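Local coordinates for protein Alpha/beta hydrolase (Novosphingobium aromaticivorans, PDB 3BWX) that probably acts as a hydrolase of the alpha/beta hydrolase family and binds calcium ions in the crystal, at residues P30-P36 and R98-T104; L59-R64 and D86-L90; W155-A159 and W178-K183. The protein carries 1 engineered substitution. One frame throughout, in Å; residues are numbered along the deposited sequence.

Contact 1. Residues P30-P36 and R98-T104. With EDO (1,2-ethanediol), chain Q.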
loop_
_atom_site.group_PDB
_atom_site.type_symbol
_atom_site.label_atom_id
_atom_site.label_comp_id
_atom_site.label_asym_id
_atom_site.label_seq_id
_atom_site.Cartn_x
_atom_site.Cartn_y
_atom_site.Cartn_z
ATOM N N PRO A 30 3.397 15.311 -12.728
ATOM C CA PRO A 30 3.291 15.194 -11.275
ATOM C C PRO A 30 4.024 13.952 -10.785
ATOM O O PRO A 30 4.190 12.995 -11.556
ATOM C CB PRO A 30 1.802 15.014 -11.010
ATOM C CG PRO A 30 1.220 14.538 -12.317
ATOM C CD PRO A 30 2.126 15.081 -13.420
ATOM N N PRO A 31 4.391 13.941 -9.497
ATOM C CA PRO A 31 5.021 12.726 -8.983
ATOM C C PRO A 31 4.022 11.629 -8.669
ATOM O O PRO A 31 2.820 11.888 -8.512
ATOM C CB PRO A 31 5.699 13.238 -7.718
ATOM C CG PRO A 31 4.791 14.298 -7.230
ATOM C CD PRO A 31 4.239 14.972 -8.446
ATOM N N VAL A 32 4.520 10.402 -8.574
ATOM C CA VAL A 32 3.708 9.238 -8.241
ATOM C C VAL A 32 3.964 8.853 -6.775
ATOM O O VAL A 32 5.088 8.543 -6.409
ATOM C CB VAL A 32 4.017 8.048 -9.148
ATOM C CG1 VAL A 32 3.141 6.860 -8.763
ATOM C CG2 VAL A 32 3.771 8.413 -10.629
ATOM N N LEU A 33 2.925 8.897 -5.939
ATOM C CA LEU A 33 3.045 8.555 -4.519
ATOM C C LEU A 33 2.474 7.157 -4.282
ATOM O O LEU A 33 1.307 6.900 -4.624
ATOM C CB LEU A 33 2.260 9.561 -3.679
ATOM C CG LEU A 33 2.117 9.454 -2.167
ATOM C CD1 LEU A 33 3.428 9.794 -1.505
ATOM C CD2 LEU A 33 1.038 10.418 -1.627
ATOM N N CYS A 34 3.297 6.228 -3.797
ATOM C CA CYS A 34 2.921 4.829 -3.623
ATOM C C CYS A 34 2.710 4.562 -2.153
ATOM O O CYS A 34 3.656 4.693 -1.378
ATOM C CB CYS A 34 4.011 3.937 -4.167
ATOM S SG CYS A 34 4.291 4.078 -5.951
ATOM N N LEU A 35 1.500 4.187 -1.783
ATOM C CA LEU A 35 1.106 4.035 -0.423
ATOM C C LEU A 35 0.888 2.562 -0.097
ATOM O O LEU A 35 0.025 1.913 -0.694
ATOM C CB LEU A 35 -0.131 4.874 -0.134
ATOM C CG LEU A 35 0.035 6.372 -0.414
ATOM C CD1 LEU A 35 -1.310 7.038 -0.083
ATOM C CD2 LEU A 35 1.247 6.951 0.321
ATOM N N PRO A 36 1.690 2.009 0.829
ATOM C CA PRO A 36 1.598 0.583 1.122
ATOM C C PRO A 36 0.405 0.193 1.996
ATOM O O PRO A 36 -0.262 1.035 2.576
ATOM C CB PRO A 36 2.881 0.276 1.917
ATOM C CG PRO A 36 3.678 1.495 1.914
ATOM C CD PRO A 36 2.790 2.649 1.583
ATOM N N ARG A 98 0.052 18.515 -6.508
ATOM C CA ARG A 98 -0.715 17.611 -7.380
ATOM C C ARG A 98 0.111 16.364 -7.566
ATOM O O ARG A 98 1.325 16.455 -7.720
ATOM C CB ARG A 98 -0.899 18.283 -8.696
ATOM C CG ARG A 98 -1.849 17.643 -9.596
ATOM C CD ARG A 98 -2.125 18.574 -10.761
ATOM N NE ARG A 98 -3.175 18.033 -11.587
ATOM C CZ ARG A 98 -3.030 17.482 -12.791
ATOM N NH1 ARG A 98 -1.841 17.365 -13.395
ATOM N NH2 ARG A 98 -4.123 17.025 -13.393
ATOM N N PHE A 99 -0.525 15.202 -7.553
ATOM C CA PHE A 99 0.200 13.927 -7.573
ATOM C C PHE A 99 -0.679 12.810 -8.047
ATOM O O PHE A 99 -1.909 12.894 -8.002
ATOM C CB PHE A 99 0.789 13.565 -6.182
ATOM C CG PHE A 99 -0.242 13.532 -5.050
ATOM C CD1 PHE A 99 -0.695 14.694 -4.488
ATOM C CD2 PHE A 99 -0.773 12.337 -4.585
ATOM C CE1 PHE A 99 -1.642 14.670 -3.434
ATOM C CE2 PHE A 99 -1.711 12.320 -3.552
ATOM C CZ PHE A 99 -2.147 13.491 -2.997
ATOM N N VAL A 100 -0.031 11.756 -8.537
ATOM C CA VAL A 100 -0.701 10.475 -8.793
ATOM C C VAL A 100 -0.569 9.660 -7.525
ATOM O O VAL A 100 0.479 9.708 -6.844
ATOM C CB VAL A 100 -0.056 9.752 -10.000
ATOM C CG1 VAL A 100 -0.603 8.334 -10.150
ATOM C CG2 VAL A 100 -0.195 10.625 -11.291
ATOM N N ALA A 101 -1.648 8.983 -7.155
ATOM C CA ALA A 101 -1.658 8.159 -5.955
ATOM C C ALA A 101 -1.882 6.710 -6.353
ATOM O O ALA A 101 -2.867 6.398 -7.062
ATOM C CB ALA A 101 -2.764 8.645 -4.985
ATOM N N ILE A 102 -1.016 5.794 -5.911
ATOM C CA ILE A 102 -1.185 4.336 -6.085
ATOM C C ILE A 102 -1.278 3.752 -4.682
ATOM O O ILE A 102 -0.289 3.769 -3.999
ATOM C CB ILE A 102 -0.013 3.686 -6.873
ATOM C CG1 ILE A 102 0.116 4.308 -8.261
ATOM C CG2 ILE A 102 -0.229 2.167 -6.872
ATOM C CD1 ILE A 102 1.214 3.689 -9.154
ATOM N N GLY A 103 -2.440 3.243 -4.255
ATOM C CA GLY A 103 -2.658 2.821 -2.875
ATOM C C GLY A 103 -3.148 1.387 -2.777
ATOM O O GLY A 103 -4.160 1.014 -3.418
ATOM N N THR A 104 -2.394 0.573 -2.028
ATOM C CA THR A 104 -2.730 -0.792 -1.794
ATOM C C THR A 104 -3.409 -0.966 -0.468
ATOM O O THR A 104 -2.849 -0.605 0.547
ATOM C CB THR A 104 -1.509 -1.670 -1.899
ATOM O OG1 THR A 104 -1.055 -1.641 -3.260
ATOM C CG2 THR A 104 -1.883 -3.130 -1.530
HETATM C C1 EDO Q . 0.225 1.667 6.946
HETATM O O1 EDO Q . 1.312 1.114 6.171
HETATM C C2 EDO Q . -0.747 2.342 5.969
HETATM O O2 EDO Q . -1.386 1.365 5.135
#

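Contact 2. Residues L59-R64 and D86-L90. With EDO (1,2-ethanediol), chain R.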
loop_
_atom_site.group_PDB
_atom_site.type_symbol
_atom_site.label_atom_id
_atom_site.label_comp_id
_atom_site.label_asym_id
_atom_site.label_seq_id
_atom_site.Cartn_x
_atom_site.Cartn_y
_atom_site.Cartn_z
ATOM N N LEU A 59 7.662 8.554 -5.286
ATOM C CA LEU A 59 7.871 8.636 -3.830
ATOM C C LEU A 59 7.204 7.416 -3.189
ATOM O O LEU A 59 5.988 7.172 -3.406
ATOM C CB LEU A 59 7.202 9.875 -3.237
ATOM C CG LEU A 59 7.862 11.239 -3.367
ATOM C CD1 LEU A 59 7.541 11.734 -4.716
ATOM C CD2 LEU A 59 7.410 12.234 -2.249
ATOM N N CYS A 60 7.961 6.702 -2.340
ATOM C CA CYS A 60 7.493 5.479 -1.673
ATOM C C CYS A 60 7.677 5.638 -0.187
ATOM O O CYS A 60 8.677 5.189 0.383
ATOM C CB CYS A 60 8.229 4.265 -2.169
ATOM S SG CYS A 60 8.029 3.944 -3.920
ATOM N N PRO A 61 6.701 6.267 0.448
ATOM C CA PRO A 61 6.779 6.456 1.893
ATOM C C PRO A 61 6.409 5.233 2.704
ATOM O O PRO A 61 5.657 4.425 2.266
ATOM C CB PRO A 61 5.769 7.571 2.161
ATOM C CG PRO A 61 4.722 7.308 1.102
ATOM C CD PRO A 61 5.522 6.932 -0.109
ATOM N N GLU A 62 6.903 5.178 3.940
ATOM C CA GLU A 62 6.588 4.144 4.917
ATOM C C GLU A 62 5.960 4.821 6.149
ATOM O O GLU A 62 6.507 5.803 6.657
ATOM C CB GLU A 62 7.893 3.445 5.349
ATOM C CG GLU A 62 8.715 3.047 4.148
ATOM C CD GLU A 62 9.887 2.202 4.474
ATOM O OE1 GLU A 62 10.774 2.589 5.297
ATOM O OE2 GLU A 62 9.917 1.126 3.867
HETATM N N MSE A 63 4.817 4.296 6.595
HETATM C CA MSE A 63 4.164 4.897 7.732
HETATM C C MSE A 63 4.951 4.652 9.022
HETATM O O MSE A 63 5.838 3.750 9.094
HETATM C CB MSE A 63 2.745 4.362 7.844
HETATM C CG MSE A 63 1.906 4.775 6.665
HETATM SE SE MSE A 63 1.756 6.698 6.195
HETATM C CE MSE A 63 3.401 6.915 5.113
ATOM N N ARG A 64 4.657 5.441 10.048
ATOM C CA ARG A 64 5.293 5.239 11.343
ATOM C C ARG A 64 5.099 3.771 11.702
ATOM O O ARG A 64 4.017 3.185 11.475
ATOM C CB ARG A 64 4.674 6.123 12.438
ATOM C CG ARG A 64 3.164 5.978 12.603
ATOM C CD ARG A 64 2.558 6.828 13.708
ATOM N NE ARG A 64 2.699 8.229 13.378
ATOM C CZ ARG A 64 2.802 9.222 14.238
ATOM N NH1 ARG A 64 2.849 9.003 15.524
ATOM N NH2 ARG A 64 2.912 10.461 13.775
ATOM N N ASP A 86 0.244 12.382 8.718
ATOM C CA ASP A 86 1.641 12.255 8.421
ATOM C C ASP A 86 1.852 12.418 6.906
ATOM O O ASP A 86 2.849 12.975 6.493
ATOM C CB ASP A 86 2.169 10.885 8.905
ATOM C CG ASP A 86 2.154 10.727 10.408
ATOM O OD1 ASP A 86 2.102 11.728 11.162
ATOM O OD2 ASP A 86 2.303 9.568 10.845
ATOM N N LEU A 87 0.943 11.898 6.098
ATOM C CA LEU A 87 1.091 12.077 4.648
ATOM C C LEU A 87 0.863 13.558 4.253
ATOM O O LEU A 87 1.527 14.070 3.348
ATOM C CB LEU A 87 0.120 11.200 3.899
ATOM C CG LEU A 87 0.534 9.712 3.852
ATOM C CD1 LEU A 87 -0.687 8.838 3.524
ATOM C CD2 LEU A 87 1.721 9.483 2.940
ATOM N N GLU A 88 -0.127 14.231 4.885
ATOM C CA GLU A 88 -0.281 15.666 4.656
ATOM C C GLU A 88 1.014 16.401 4.998
ATOM O O GLU A 88 1.426 17.350 4.288
ATOM C CB GLU A 88 -1.461 16.227 5.441
ATOM C CG GLU A 88 -2.806 15.723 4.999
ATOM C CD GLU A 88 -3.280 16.243 3.644
ATOM O OE1 GLU A 88 -2.538 16.952 2.933
ATOM O OE2 GLU A 88 -4.398 15.877 3.234
ATOM N N ALA A 89 1.689 15.975 6.054
ATOM C CA ALA A 89 2.952 16.594 6.447
ATOM C C ALA A 89 4.053 16.346 5.387
ATOM O O ALA A 89 4.833 17.243 5.081
ATOM C CB ALA A 89 3.434 16.092 7.814
ATOM N N LEU A 90 4.133 15.125 4.837
ATOM C CA LEU A 90 5.039 14.846 3.731
ATOM C C LEU A 90 4.763 15.760 2.535
ATOM O O LEU A 90 5.692 16.379 1.986
ATOM C CB LEU A 90 4.914 13.383 3.292
ATOM C CG LEU A 90 5.650 12.975 2.028
ATOM C CD1 LEU A 90 7.149 13.107 2.159
ATOM C CD2 LEU A 90 5.280 11.509 1.620
HETATM C C1 EDO R . 13.419 0.618 3.386
HETATM O O1 EDO R . 14.426 -0.179 4.011
HETATM C C2 EDO R . 12.211 -0.256 3.233
HETATM O O2 EDO R . 11.812 -0.563 4.550
HETATM O O HOH W 1 2.835 7.458 9.263
#

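Contact 3. Residues W155-A159 and W178-K183. With EDO (1,2-ethanediol), chain H.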
loop_
_atom_site.group_PDB
_atom_site.type_symbol
_atom_site.label_atom_id
_atom_site.label_comp_id
_atom_site.label_asym_id
_atom_site.label_seq_id
_atom_site.Cartn_x
_atom_site.Cartn_y
_atom_site.Cartn_z
ATOM N N TRP A 155 15.642 -17.739 5.436
ATOM C CA TRP A 155 14.696 -17.208 4.460
ATOM C C TRP A 155 13.785 -18.297 3.873
ATOM O O TRP A 155 12.616 -18.046 3.550
ATOM C CB TRP A 155 15.434 -16.458 3.358
ATOM C CG TRP A 155 15.831 -15.082 3.811
ATOM C CD1 TRP A 155 17.092 -14.657 4.090
ATOM C CD2 TRP A 155 14.962 -13.963 4.079
ATOM N NE1 TRP A 155 17.069 -13.353 4.519
ATOM C CE2 TRP A 155 15.775 -12.899 4.496
ATOM C CE3 TRP A 155 13.580 -13.778 4.020
ATOM C CZ2 TRP A 155 15.258 -11.663 4.861
ATOM C CZ3 TRP A 155 13.058 -12.542 4.364
ATOM C CH2 TRP A 155 13.907 -11.495 4.785
HETATM N N MSE A 156 14.326 -19.498 3.733
HETATM C CA MSE A 156 13.532 -20.569 3.171
HETATM C C MSE A 156 12.406 -20.916 4.136
HETATM O O MSE A 156 11.283 -21.128 3.708
HETATM C CB MSE A 156 14.366 -21.788 2.934
HETATM C CG MSE A 156 13.605 -22.877 2.248
HETATM SE SE MSE A 156 13.045 -22.390 0.383
HETATM C CE MSE A 156 14.459 -21.372 0.007
ATOM N N HIS A 157 12.725 -21.044 5.421
ATOM C CA HIS A 157 11.702 -21.319 6.422
ATOM C C HIS A 157 10.654 -20.204 6.434
ATOM O O HIS A 157 9.466 -20.479 6.519
ATOM C CB HIS A 157 12.339 -21.543 7.813
ATOM C CG HIS A 157 13.026 -22.860 7.939
ATOM N ND1 HIS A 157 13.819 -23.198 9.014
ATOM C CD2 HIS A 157 13.009 -23.943 7.130
ATOM C CE1 HIS A 157 14.273 -24.427 8.848
ATOM N NE2 HIS A 157 13.792 -24.903 7.715
ATOM N N ALA A 158 11.077 -18.958 6.375
ATOM C CA ALA A 158 10.135 -17.840 6.289
ATOM C C ALA A 158 9.222 -17.922 5.074
ATOM O O ALA A 158 8.022 -17.745 5.164
ATOM C CB ALA A 158 10.852 -16.492 6.330
ATOM N N ALA A 159 9.813 -18.176 3.904
ATOM C CA ALA A 159 9.074 -18.293 2.681
ATOM C C ALA A 159 8.030 -19.391 2.770
ATOM O O ALA A 159 6.887 -19.206 2.327
ATOM C CB ALA A 159 10.069 -18.605 1.533
ATOM N N TRP A 178 7.905 -16.543 -3.906
ATOM C CA TRP A 178 7.761 -16.459 -2.450
ATOM C C TRP A 178 8.934 -15.787 -1.715
ATOM O O TRP A 178 8.740 -15.087 -0.729
ATOM C CB TRP A 178 7.516 -17.847 -1.841
ATOM C CG TRP A 178 6.121 -18.379 -2.172
ATOM C CD1 TRP A 178 5.813 -19.402 -2.998
ATOM C CD2 TRP A 178 4.885 -17.860 -1.673
ATOM N NE1 TRP A 178 4.452 -19.555 -3.066
ATOM C CE2 TRP A 178 3.852 -18.605 -2.285
ATOM C CE3 TRP A 178 4.561 -16.811 -0.817
ATOM C CZ2 TRP A 178 2.495 -18.364 -2.027
ATOM C CZ3 TRP A 178 3.205 -16.546 -0.590
ATOM C CH2 TRP A 178 2.198 -17.336 -1.185
ATOM N N LEU A 179 10.160 -16.041 -2.177
ATOM C CA LEU A 179 11.347 -15.450 -1.560
ATOM C C LEU A 179 11.392 -13.939 -1.802
ATOM O O LEU A 179 11.704 -13.157 -0.905
ATOM C CB LEU A 179 12.621 -16.133 -2.059
ATOM C CG LEU A 179 12.904 -17.497 -1.456
ATOM C CD1 LEU A 179 14.025 -18.159 -2.301
ATOM C CD2 LEU A 179 13.262 -17.453 -0.009
ATOM N N ARG A 180 11.074 -13.548 -3.025
ATOM C CA ARG A 180 11.031 -12.122 -3.387
ATOM C C ARG A 180 10.000 -11.392 -2.491
ATOM O O ARG A 180 10.241 -10.328 -1.944
ATOM C CB ARG A 180 10.653 -11.959 -4.877
ATOM C CG ARG A 180 10.732 -10.500 -5.331
ATOM C CD ARG A 180 10.098 -10.259 -6.696
ATOM N NE ARG A 180 10.788 -11.030 -7.673
ATOM C CZ ARG A 180 10.277 -11.932 -8.523
ATOM N NH1 ARG A 180 8.972 -12.195 -8.681
ATOM N NH2 ARG A 180 11.130 -12.524 -9.317
ATOM N N TYR A 181 8.847 -12.019 -2.337
ATOM C CA TYR A 181 7.808 -11.485 -1.483
ATOM C C TYR A 181 8.256 -11.412 -0.019
ATOM O O TYR A 181 7.955 -10.425 0.671
ATOM C CB TYR A 181 6.632 -12.444 -1.609
ATOM C CG TYR A 181 5.359 -12.139 -0.846
ATOM C CD1 TYR A 181 4.510 -11.143 -1.274
ATOM C CD2 TYR A 181 4.973 -12.916 0.226
ATOM C CE1 TYR A 181 3.318 -10.896 -0.619
ATOM C CE2 TYR A 181 3.790 -12.683 0.890
ATOM C CZ TYR A 181 2.962 -11.670 0.449
ATOM O OH TYR A 181 1.756 -11.413 1.093
ATOM N N ALA A 182 8.889 -12.483 0.490
ATOM C CA ALA A 182 9.334 -12.585 1.887
ATOM C C ALA A 182 10.238 -11.386 2.179
ATOM O O ALA A 182 10.086 -10.743 3.240
ATOM C CB ALA A 182 10.051 -13.931 2.188
ATOM N N LYS A 183 11.198 -11.111 1.275
ATOM C CA LYS A 183 12.170 -10.058 1.564
ATOM C C LYS A 183 11.519 -8.696 1.539
ATOM O O LYS A 183 12.038 -7.748 2.136
ATOM C CB LYS A 183 13.382 -10.155 0.609
ATOM C CG LYS A 183 14.192 -11.413 0.878
ATOM C CD LYS A 183 15.595 -11.343 0.321
ATOM C CE LYS A 183 16.505 -10.601 1.284
ATOM N NZ LYS A 183 17.889 -10.432 0.746
HETATM C C1 EDO H . 6.226 -10.473 -6.352
HETATM O O1 EDO H . 7.001 -9.864 -7.411
HETATM C C2 EDO H . 6.507 -11.974 -6.234
HETATM O O2 EDO H . 6.044 -12.596 -7.443
#

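Contact 1. Residues P30-P36 and R98-T104
V32 lays its CG1 methyl against CD1 of I102, 3.7 Å away, while its CG2 reaches to 4.1 Å from CB of V100, so one valine spans two residues of the facing strand. On the same face C34 comes next, its SG 4.4 Å from CB of I102. L33, L35 and A101 lie on the reverse face, where CD2 of L33 touches CE2 of the F99 ring at 3.9 Å. Between these two apolar layers the backbones run parallel, with strand axes 4.6 Å apart and 21° between their directions. The register pairs V32 with V100, L33 with A101, C34 with I102 and L35 with G103. Five backbone hydrogen bonds join the segments, the first from V100 N to P31 O at 2.9 Å, just ahead of strand 32-35, then L33 N to V100 O at 2.7 Å, I102 N to L33 O at 2.9 Å, L35 N to I102 O at 2.9 Å and T104 N to L35 O at 3.1 Å. This is the middle of the central sheet of the alpha/beta hydrolase fold, with strand 58-61 on the far side of 32-35 and strand 122-128 on the far side of 99-104. Helix 106-117 covers the L35 and A101 face through T111. G103 belongs to a GxSxG pattern, consistent with a nucleophile elbow at the C-terminal end of strand 99-104. There T104 OG1 is hydrogen-bonded to N128 ND2 on strand 122-128. At the other end P30 and P31 pack on the R98 carbonyl, P30 CB 3.6 Å and P31 CD 3.3 Å from R98 O.

Contact 2. Residues L59-R64 and D86-L90
Strand 59-61 and helix 86-90 run in roughly opposite directions, 146° apart, with their axes 11.4 Å from each other at closest approach: a helix packed on the face of the sheet, roughly antiparallel to the strand. This is part of a beta-alpha-beta crossover of the alpha/beta hydrolase fold, in which helix 80-94 carries the chain from strand 58-61 past strand 32-35 to the parallel strand 99-104. Apolar side chains fill the gap. P61 meets two leucines of the helix, its CG 4.1 Å from CD2 of L87 and its CB 4.0 Å from CD2 of L90. L59 adds a looser touch, CD2 to CD2 of L90 at 4.5 Å. The selenomethionine M63 curls its CE to 3.8 Å from CD2 of L87. W10 of strand 6-11 packs on P61, M63 and L90 as well. Beyond this layer, R64 makes a buried salt bridge with D86: NE bonds to OD2 at 2.9 Å and NH2 to OD1 at 3.0 Å. The guanidinium also forms a salt bridge with D14, while D86 OD1 accepts from Q82. A water completes the link, accepting from R64 N at 2.8 Å and donating to D86 OD2 at 2.7 Å.

Contact 3. Residues W155-A159 and W178-K183
W155 has the largest covered area of the contact. Its CB lies 4.1 Å from CD2 of L179, and its indole lies against the last turn of the other segment: CG of K183 sits over the six-membered ring, 3.8 Å from the centroid and 9° off the normal, a CH-pi contact. At the ring edge CZ3 is 3.7 Å from A182 O and 4.0 Å from A182 CB. The selenomethionine M156 points its CA-to-CB bond away, yet bends its CE round to 4.0 Å from CD1 of L179. A158 packs with W155 on I194 and M186 of the small antiparallel sheet nearby. One turn on from W155, A159 faces the partner helix directly, its CB 3.7 Å from L179 CD2 and 4.3 Å from W178 CB. The small side chains of A159 and A182 let the backbones approach, with the A159 and L179 CA atoms 5.6 Å apart. The W178 ring turns off to stack edge-to-face with W173. No hydrogen bond joins the segments, whose axes cross nearly at right angles, 97° at 9.2 Å. Both helices belong to the insertion between strands 122-128 and 230-235, where alpha/beta hydrolases commonly carry their cap, so the contact probably joins two cap helices.

In the fold
From the N terminus, the chain enters contact 1 on strand 32-35 and moves on to strand 58-61, where contact 2 opens. Helix 80-94 closes contact 2, and the next strand, 99-104, then closes contact 1, so the shorter loop sits wholly within the longer one. The two meet physically, since strand 58-61 flanks strand 32-35, with probable hydrogen bonds from L59 N to V32 O at 2.8 Å and from C34 N to L59 O at 2.9 Å. Together they fasten helix 80-94 and three strands of the main sheet. Contact 3 follows in series, its centre about 27 Å from that of contact 1; it opens on helix 155-166 and closes on helix 175-185, in the probable cap.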